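Local coordinates for tyrosine specific protein phosphatase (Trypanosoma cruzi, PDB 4AZ1), which probably hydrolyses phosphotyrosine in proteins, acting as a protein tyrosine phosphatase, at residues D103-L108 and I143-N148; D165-T170 and S202-E207; T235-Y240 and F268-R273. All coordinates share one frame; numbering follows the deposited sequence.

Contact 1: D103-L108 and I143-N148; sequences DFLAML and IAVSGN
L105 and V145 join helix 101-110 to strand 142-145, the outermost strand of the mixed sheet within this chain. The leucine side chain is extended (chi2 -176°) and reaches out from the helix, so that its CD1 meets V145 CG1 at 4.0 Å. V145 presents that methyl because chi1 of -70° sets CG1 beside its own backbone N; I101, P102 and L151 also touch this valine. Past the strand the chain turns, and N148, with a left-handed backbone, lays its amide over the helix. ND2 lies 4.0 Å from the A106 methyl and 3.1 Å from the backbone N of D103. The D103 carboxylate stands nearly perpendicular to this amide, their planes 80° apart, and is engaged elsewhere: OD2 forms a salt bridge with K48 NZ and accepts a hydrogen bond from Y76 N. Just past the strand, the S146 and G147 amides donate to the D53 carboxylate of the second subunit. As modelled, N148 ND2 and D103 N are two donors facing each other, which makes the amide orientation doubtful; with its oxygen and nitrogen exchanged, N148 could probably accept a hydrogen bond from D103 N.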
loop_
_atom_site.group_PDB
_atom_site.type_symbol
_atom_site.label_atom_id
_atom_site.label_comp_id
_atom_site.label_asym_id
_atom_site.label_seq_id
_atom_site.Cartn_x
_atom_site.Cartn_y
_atom_site.Cartn_z
ATOM N N ASP A 103 -3.433 3.211 3.176
ATOM C CA ASP A 103 -3.941 4.350 3.946
ATOM C C ASP A 103 -4.607 5.373 3.035
ATOM O O ASP A 103 -5.671 5.921 3.349
ATOM C CB ASP A 103 -2.793 5.035 4.680
ATOM C CG ASP A 103 -2.037 4.089 5.593
ATOM O OD1 ASP A 103 -1.340 3.177 5.071
ATOM O OD2 ASP A 103 -2.138 4.272 6.827
ATOM N N PHE A 104 -3.968 5.641 1.908
ATOM C CA PHE A 104 -4.445 6.679 1.004
ATOM C C PHE A 104 -5.805 6.259 0.445
ATOM O O PHE A 104 -6.772 7.034 0.471
ATOM C CB PHE A 104 -3.420 6.884 -0.109
ATOM C CG PHE A 104 -3.793 7.949 -1.118
ATOM C CD1 PHE A 104 -3.791 9.294 -0.770
ATOM C CD2 PHE A 104 -4.109 7.600 -2.423
ATOM C CE1 PHE A 104 -4.112 10.272 -1.714
ATOM C CE2 PHE A 104 -4.438 8.573 -3.371
ATOM C CZ PHE A 104 -4.434 9.903 -3.018
ATOM N N LEU A 105 -5.884 5.021 -0.031
ATOM C CA LEU A 105 -7.121 4.512 -0.625
ATOM C C LEU A 105 -8.231 4.419 0.415
ATOM O O LEU A 105 -9.409 4.693 0.122
ATOM C CB LEU A 105 -6.892 3.146 -1.288
ATOM C CG LEU A 105 -5.896 3.135 -2.457
ATOM C CD1 LEU A 105 -5.806 1.753 -3.137
ATOM C CD2 LEU A 105 -6.221 4.197 -3.479
ATOM N N ALA A 106 -7.859 4.022 1.630
ATOM C CA ALA A 106 -8.832 3.915 2.712
ATOM C C ALA A 106 -9.421 5.284 3.029
ATOM O O ALA A 106 -10.618 5.409 3.323
ATOM C CB ALA A 106 -8.189 3.325 3.955
ATOM N N MET A 107 -8.562 6.300 2.997
ATOM C CA MET A 107 -8.991 7.677 3.200
ATOM C C MET A 107 -9.987 8.073 2.126
ATOM O O MET A 107 -11.056 8.588 2.446
ATOM C CB MET A 107 -7.794 8.632 3.180
ATOM C CG MET A 107 -8.162 10.098 3.409
ATOM S SD MET A 107 -8.577 10.989 1.878
ATOM C CE MET A 107 -7.101 10.627 0.906
ATOM N N LEU A 108 -9.639 7.825 0.860
ATOM C CA LEU A 108 -10.523 8.164 -0.250
ATOM C C LEU A 108 -11.872 7.511 -0.037
ATOM O O LEU A 108 -12.924 8.115 -0.287
ATOM C CB LEU A 108 -9.949 7.665 -1.571
ATOM C CG LEU A 108 -8.685 8.346 -2.065
ATOM C CD1 LEU A 108 -8.296 7.768 -3.420
ATOM C CD2 LEU A 108 -8.958 9.850 -2.149
ATOM N N ILE A 143 -7.023 -3.809 -9.224
ATOM C CA ILE A 143 -5.928 -4.187 -8.332
ATOM C C ILE A 143 -6.396 -4.076 -6.874
ATOM O O ILE A 143 -7.412 -3.429 -6.588
ATOM C CB ILE A 143 -4.687 -3.316 -8.556
ATOM C CG1 ILE A 143 -5.038 -1.846 -8.341
ATOM C CG2 ILE A 143 -4.125 -3.531 -9.953
ATOM C CD1 ILE A 143 -3.876 -0.892 -8.624
ATOM N N ALA A 144 -5.663 -4.695 -5.954
ATOM C CA ALA A 144 -6.060 -4.670 -4.542
ATOM C C ALA A 144 -4.898 -4.313 -3.603
ATOM O O ALA A 144 -3.719 -4.502 -3.947
ATOM C CB ALA A 144 -6.691 -6.006 -4.145
ATOM N N VAL A 145 -5.232 -3.758 -2.437
ATOM C CA VAL A 145 -4.263 -3.618 -1.357
ATOM C C VAL A 145 -4.666 -4.583 -0.256
ATOM O O VAL A 145 -5.851 -4.906 -0.089
ATOM C CB VAL A 145 -4.138 -2.173 -0.822
ATOM C CG1 VAL A 145 -3.468 -1.264 -1.856
ATOM C CG2 VAL A 145 -5.508 -1.616 -0.393
ATOM N N SER A 146 -3.679 -5.085 0.468
ATOM C CA SER A 146 -3.965 -6.037 1.521
ATOM C C SER A 146 -4.141 -5.296 2.848
ATOM O O SER A 146 -4.893 -5.737 3.725
ATOM C CB SER A 146 -2.837 -7.056 1.614
ATOM O OG SER A 146 -3.035 -7.917 2.719
ATOM N N GLY A 147 -3.446 -4.165 2.975
ATOM C CA GLY A 147 -3.453 -3.385 4.202
ATOM C C GLY A 147 -4.812 -2.808 4.545
ATOM O O GLY A 147 -5.685 -2.703 3.682
ATOM N N ASN A 148 -4.985 -2.435 5.812
ATOM C CA ASN A 148 -6.220 -1.817 6.283
ATOM C C ASN A 148 -7.453 -2.674 6.005
ATOM O O ASN A 148 -8.490 -2.158 5.584
ATOM C CB ASN A 148 -6.394 -0.422 5.671
ATOM C CG ASN A 148 -5.307 0.551 6.105
ATOM O OD1 ASN A 148 -4.829 0.500 7.237
ATOM N ND2 ASN A 148 -4.917 1.439 5.209
#

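Contact 2: D165-T170 and S202-E207; sequences DELKIT and SATSLE
L167 and S205 bring a beta-hairpin turn up against the first turn of helix 203-215. The hairpin joins strands 151-164 and 169-177 of the phosphatase sheet, and where it re-enters the strand K168 and I169 both face E164 in a G1 beta bulge, with K168 in the left-handed region.

The tight part is centred on S205. With chi1 at -64°, OG sits beside the serine's own backbone N and points out from the helix to the hairpin, where it donates to L167 O at 2.7 Å. It meets the carbonyl from well to one side, at a C=O...OG angle of 115°, and is tilted 16° from the carbonyl plane. This short bond satisfies a turn carbonyl and fixes the rotation of a buried hydroxyl. Next to it I169 runs out in extended form, its CD1 coming to 3.7 Å from S205 O; the same side chain packs on V189 and Y191 of the neighbouring strand and on A208 and L209 one turn along the helix, so here the hairpin is part of the core.

Toward solvent the fit changes. D165 and E166 are exposed, and neither side chain is modelled beyond CB, consistent with mobility at the crest of the turn. T204 forms the outer border, crossing L167 at about a right angle. The K168 chain leads off from the helix, and its NZ bonds to Q201 OE1, a second tie between the turn and the approach to the helix. T204 OG1 shares a hydrogen bond with S202 OG at 3.2 Å, while L167 CD2 comes to 3.1 Å from that same OG1, a carbon-oxygen approach short enough to leave the exact methyl position doubtful.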
loop_
_atom_site.group_PDB
_atom_site.type_symbol
_atom_site.label_atom_id
_atom_site.label_comp_id
_atom_site.label_asym_id
_atom_site.label_seq_id
_atom_site.Cartn_x
_atom_site.Cartn_y
_atom_site.Cartn_z
ATOM N N ASP A 165 -4.375 14.297 -25.313
ATOM C CA ASP A 165 -2.969 14.383 -25.705
ATOM C C ASP A 165 -2.428 15.808 -25.692
ATOM O O ASP A 165 -1.306 16.040 -25.238
ATOM C CB ASP A 165 -2.753 13.748 -27.087
ATOM N N GLU A 166 -3.226 16.754 -26.184
ATOM C CA GLU A 166 -2.802 18.154 -26.246
ATOM C C GLU A 166 -2.712 18.774 -24.851
ATOM O O GLU A 166 -1.816 19.575 -24.569
ATOM C CB GLU A 166 -3.749 18.964 -27.143
ATOM N N LEU A 167 -3.627 18.386 -23.969
ATOM C CA LEU A 167 -3.616 18.901 -22.604
ATOM C C LEU A 167 -2.670 18.118 -21.681
ATOM O O LEU A 167 -2.335 18.592 -20.592
ATOM C CB LEU A 167 -5.032 18.909 -22.027
ATOM C CG LEU A 167 -6.049 19.748 -22.801
ATOM C CD1 LEU A 167 -7.413 19.775 -22.112
ATOM C CD2 LEU A 167 -5.520 21.149 -22.973
ATOM N N LYS A 168 -2.236 16.937 -22.128
ATOM C CA LYS A 168 -1.450 16.016 -21.297
ATOM C C LYS A 168 -2.213 15.679 -20.031
ATOM O O LYS A 168 -1.656 15.691 -18.935
ATOM C CB LYS A 168 -0.088 16.610 -20.909
ATOM C CG LYS A 168 0.781 17.039 -22.093
ATOM C CD LYS A 168 1.170 15.848 -22.950
ATOM C CE LYS A 168 2.439 16.160 -23.722
ATOM N NZ LYS A 168 3.404 16.895 -22.851
ATOM N N ILE A 169 -3.499 15.397 -20.180
ATOM C CA ILE A 169 -4.316 15.054 -19.035
ATOM C C ILE A 169 -4.889 13.668 -19.257
ATOM O O ILE A 169 -5.315 13.337 -20.371
ATOM C CB ILE A 169 -5.449 16.098 -18.828
ATOM C CG1 ILE A 169 -4.880 17.383 -18.189
ATOM C CG2 ILE A 169 -6.571 15.526 -17.970
ATOM C CD1 ILE A 169 -5.877 18.550 -18.159
ATOM N N THR A 170 -4.873 12.846 -18.208
ATOM C CA THR A 170 -5.542 11.544 -18.266
ATOM C C THR A 170 -6.614 11.517 -17.201
ATOM O O THR A 170 -6.357 11.906 -16.055
ATOM C CB THR A 170 -4.550 10.371 -18.059
ATOM O OG1 THR A 170 -3.654 10.316 -19.175
ATOM C CG2 THR A 170 -5.299 9.029 -17.995
ATOM N N SER A 202 1.209 24.429 -21.368
ATOM C CA SER A 202 0.170 25.370 -21.821
ATOM C C SER A 202 -0.790 25.796 -20.701
ATOM O O SER A 202 -1.164 24.988 -19.850
ATOM C CB SER A 202 -0.629 24.787 -22.998
ATOM O OG SER A 202 -1.386 23.658 -22.592
ATOM N N ALA A 203 -1.196 27.063 -20.731
ATOM C CA ALA A 203 -2.211 27.585 -19.814
ATOM C C ALA A 203 -3.514 26.768 -19.793
ATOM O O ALA A 203 -4.147 26.630 -18.749
ATOM C CB ALA A 203 -2.513 29.046 -20.146
ATOM N N THR A 204 -3.917 26.235 -20.945
ATOM C CA THR A 204 -5.199 25.530 -21.053
ATOM C C THR A 204 -5.353 24.316 -20.114
ATOM O O THR A 204 -6.453 24.002 -19.677
ATOM C CB THR A 204 -5.484 25.101 -22.508
ATOM O OG1 THR A 204 -4.573 24.068 -22.893
ATOM C CG2 THR A 204 -5.318 26.277 -23.452
ATOM N N SER A 205 -4.257 23.641 -19.796
ATOM C CA SER A 205 -4.345 22.431 -18.987
ATOM C C SER A 205 -4.754 22.728 -17.551
ATOM O O SER A 205 -5.614 22.049 -16.978
ATOM C CB SER A 205 -3.017 21.675 -19.009
ATOM O OG SER A 205 -2.734 21.223 -20.321
ATOM N N LEU A 206 -4.124 23.740 -16.970
ATOM C CA LEU A 206 -4.471 24.197 -15.631
ATOM C C LEU A 206 -5.943 24.623 -15.586
ATOM O O LEU A 206 -6.674 24.250 -14.665
ATOM C CB LEU A 206 -3.563 25.362 -15.236
ATOM C CG LEU A 206 -2.991 25.372 -13.825
ATOM C CD1 LEU A 206 -2.610 23.974 -13.389
ATOM C CD2 LEU A 206 -1.771 26.274 -13.777
ATOM N N GLU A 207 -6.380 25.398 -16.576
ATOM C CA GLU A 207 -7.797 25.784 -16.652
ATOM C C GLU A 207 -8.735 24.566 -16.695
ATOM O O GLU A 207 -9.810 24.569 -16.084
ATOM C CB GLU A 207 -8.044 26.688 -17.859
ATOM C CG GLU A 207 -7.634 28.160 -17.657
ATOM C CD GLU A 207 -8.590 28.949 -16.749
ATOM O OE1 GLU A 207 -9.538 28.346 -16.195
ATOM O OE2 GLU A 207 -8.393 30.179 -16.591
#

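Contact 3: T235-Y240 and F268-R273; sequences TLIGAY and FGMVQR
I237 lies across the end of M270, its CD1 meeting the methionine CE at 3.9 Å with the two side chains at about a right angle. I237 belongs to helix 232-247, whose first residues close the HCSAGIGRTG signature of the tyrosine phosphatase fold; M270 belongs to the loop between helices 255-266 and 274-288, at the place where classical members of the family carry their Q-loop.

M270 reaches the helix by bending. Chi2 of -68° and chi3 of -96° fold the chain so that the thioether methyl, the last atom, does the touching. M263 packs on both I237 and M270, making this a three-way hydrophobic junction of two helices and a loop.

The loop's own backbone is unusual, for G269 and V271 both take positive phi. In V271, chi1 of -172° puts CG1 anti to the backbone N and CG2 beside it, and CG2 is the methyl that meets the backbone of T235. The valine's peptide oxygen is held by R264 NH2, and V260, M263 and Y277 also touch its side chain. The T235 hydroxyl looks elsewhere, bonding to Q276 O of helix 274-288, so this threonine offers V271 mainly backbone.

Beyond V271 the loop turns to the putative active-site side. R273, at the N-cap position of helix 274-288, forms a salt bridge through NE with D196 of the WPD motif, which ties this loop to the WPD loop in the crystal, where R273 and Q272 also touch a crystal neighbour. Back at the helix, V271 CG2 stops 4.0 Å from T235 N, while V271 CG1 lies 4.5 Å from T235 OG1.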
loop_
_atom_site.group_PDB
_atom_site.type_symbol
_atom_site.label_atom_id
_atom_site.label_comp_id
_atom_site.label_asym_id
_atom_site.label_seq_id
_atom_site.Cartn_x
_atom_site.Cartn_y
_atom_site.Cartn_z
ATOM N N THR A 235 0.479 25.500 -6.147
ATOM C CA THR A 235 0.135 26.390 -7.255
ATOM C C THR A 235 -1.299 26.173 -7.730
ATOM O O THR A 235 -2.054 27.137 -7.959
ATOM C CB THR A 235 1.073 26.161 -8.457
ATOM O OG1 THR A 235 2.412 26.526 -8.100
ATOM C CG2 THR A 235 0.621 26.975 -9.666
ATOM N N LEU A 236 -1.673 24.910 -7.900
ATOM C CA LEU A 236 -3.017 24.594 -8.359
ATOM C C LEU A 236 -4.073 25.159 -7.408
ATOM O O LEU A 236 -5.037 25.777 -7.848
ATOM C CB LEU A 236 -3.199 23.083 -8.478
ATOM C CG LEU A 236 -4.587 22.737 -9.033
ATOM C CD1 LEU A 236 -4.823 23.503 -10.309
ATOM C CD2 LEU A 236 -4.710 21.257 -9.306
ATOM N N ILE A 237 -3.894 24.923 -6.109
ATOM C CA ILE A 237 -4.860 25.380 -5.118
ATOM C C ILE A 237 -4.839 26.918 -5.048
ATOM O O ILE A 237 -5.890 27.556 -4.950
ATOM C CB ILE A 237 -4.612 24.731 -3.732
ATOM C CG1 ILE A 237 -4.821 23.214 -3.821
ATOM C CG2 ILE A 237 -5.559 25.312 -2.690
ATOM C CD1 ILE A 237 -4.293 22.418 -2.616
ATOM N N GLY A 238 -3.651 27.506 -5.164
ATOM C CA GLY A 238 -3.526 28.960 -5.155
ATOM C C GLY A 238 -4.197 29.621 -6.349
ATOM O O GLY A 238 -4.870 30.656 -6.220
ATOM N N ALA A 239 -4.010 29.027 -7.522
ATOM C CA ALA A 239 -4.629 29.544 -8.737
ATOM C C ALA A 239 -6.149 29.455 -8.633
ATOM O O ALA A 239 -6.857 30.389 -9.030
ATOM C CB ALA A 239 -4.125 28.790 -9.974
ATOM N N TYR A 240 -6.646 28.331 -8.116
ATOM C CA TYR A 240 -8.085 28.175 -7.884
ATOM C C TYR A 240 -8.589 29.318 -7.011
ATOM O O TYR A 240 -9.584 29.974 -7.335
ATOM C CB TYR A 240 -8.410 26.846 -7.198
ATOM C CG TYR A 240 -9.839 26.798 -6.675
ATOM C CD1 TYR A 240 -10.902 26.488 -7.521
ATOM C CD2 TYR A 240 -10.132 27.079 -5.334
ATOM C CE1 TYR A 240 -12.229 26.465 -7.051
ATOM C CE2 TYR A 240 -11.452 27.057 -4.857
ATOM C CZ TYR A 240 -12.491 26.744 -5.723
ATOM O OH TYR A 240 -13.787 26.714 -5.256
ATOM N N PHE A 268 2.770 23.774 5.941
ATOM C CA PHE A 268 4.067 24.437 5.867
ATOM C C PHE A 268 4.728 24.282 4.501
ATOM O O PHE A 268 4.853 23.170 3.985
ATOM C CB PHE A 268 4.999 23.880 6.941
ATOM C CG PHE A 268 6.297 24.608 7.033
ATOM C CD1 PHE A 268 6.398 25.760 7.802
ATOM C CD2 PHE A 268 7.417 24.159 6.330
ATOM C CE1 PHE A 268 7.596 26.457 7.884
ATOM C CE2 PHE A 268 8.619 24.856 6.399
ATOM C CZ PHE A 268 8.706 26.009 7.179
ATOM N N GLY A 269 5.135 25.402 3.910
ATOM C CA GLY A 269 5.950 25.351 2.707
ATOM C C GLY A 269 5.180 25.357 1.402
ATOM O O GLY A 269 5.797 25.234 0.337
ATOM N N MET A 270 3.855 25.518 1.471
ATOM C CA MET A 270 3.020 25.547 0.262
ATOM C C MET A 270 3.557 26.545 -0.774
ATOM O O MET A 270 3.916 27.699 -0.434
ATOM C CB MET A 270 1.549 25.870 0.590
ATOM C CG MET A 270 0.740 24.705 1.156
ATOM S SD MET A 270 0.419 23.356 0.001
ATOM C CE MET A 270 -1.219 23.792 -0.586
ATOM N N VAL A 271 3.576 26.091 -2.031
ATOM C CA VAL A 271 4.295 26.761 -3.116
ATOM C C VAL A 271 5.794 26.784 -2.793
ATOM O O VAL A 271 6.308 27.680 -2.120
ATOM C CB VAL A 271 3.744 28.160 -3.453
ATOM C CG1 VAL A 271 4.416 28.678 -4.714
ATOM C CG2 VAL A 271 2.223 28.091 -3.661
ATOM N N GLN A 272 6.472 25.758 -3.289
ATOM C CA GLN A 272 7.821 25.411 -2.891
ATOM C C GLN A 272 8.877 26.189 -3.683
ATOM O O GLN A 272 9.938 26.481 -3.163
ATOM C CB GLN A 272 7.989 23.905 -3.132
ATOM C CG GLN A 272 9.326 23.288 -2.740
ATOM C CD GLN A 272 9.322 21.775 -2.992
ATOM O OE1 GLN A 272 8.502 21.267 -3.768
ATOM N NE2 GLN A 272 10.219 21.058 -2.331
ATOM N N ARG A 273 8.584 26.513 -4.941
ATOM C CA ARG A 273 9.598 27.084 -5.833
ATOM C C ARG A 273 9.116 28.389 -6.410
ATOM O O ARG A 273 7.913 28.581 -6.589
ATOM C CB ARG A 273 9.929 26.111 -6.983
ATOM C CG ARG A 273 10.283 24.714 -6.503
ATOM C CD ARG A 273 10.930 23.870 -7.611
ATOM N NE ARG A 273 10.850 22.435 -7.315
ATOM C CZ ARG A 273 11.628 21.807 -6.426
ATOM N NH1 ARG A 273 12.528 22.494 -5.723
ATOM N NH2 ARG A 273 11.501 20.495 -6.228
#

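How the contacts relate
Along the chain the contacts follow one another, contact 1 closing before contact 2 opens and contact 2 before contact 3, all within the tyrosine phosphatase domain. Contacts 1 and 2 both reach the large mixed sheet, but their centres are about 29 Å apart: contact 1 involves strand 142-145 beside the second subunit, contact 2 the beginning of strand 169-177. Contact 3, centred about 27 Å from contact 1, joins helix 232-247 to a loop and lies nearer the middle of the chain. Its centre is about 18 Å from that of contact 2, and the two meet where L206 CD1 packs against L236 CD1 at 3.8 Å. That joint packs helix 203-215 on the helix that ends the signature.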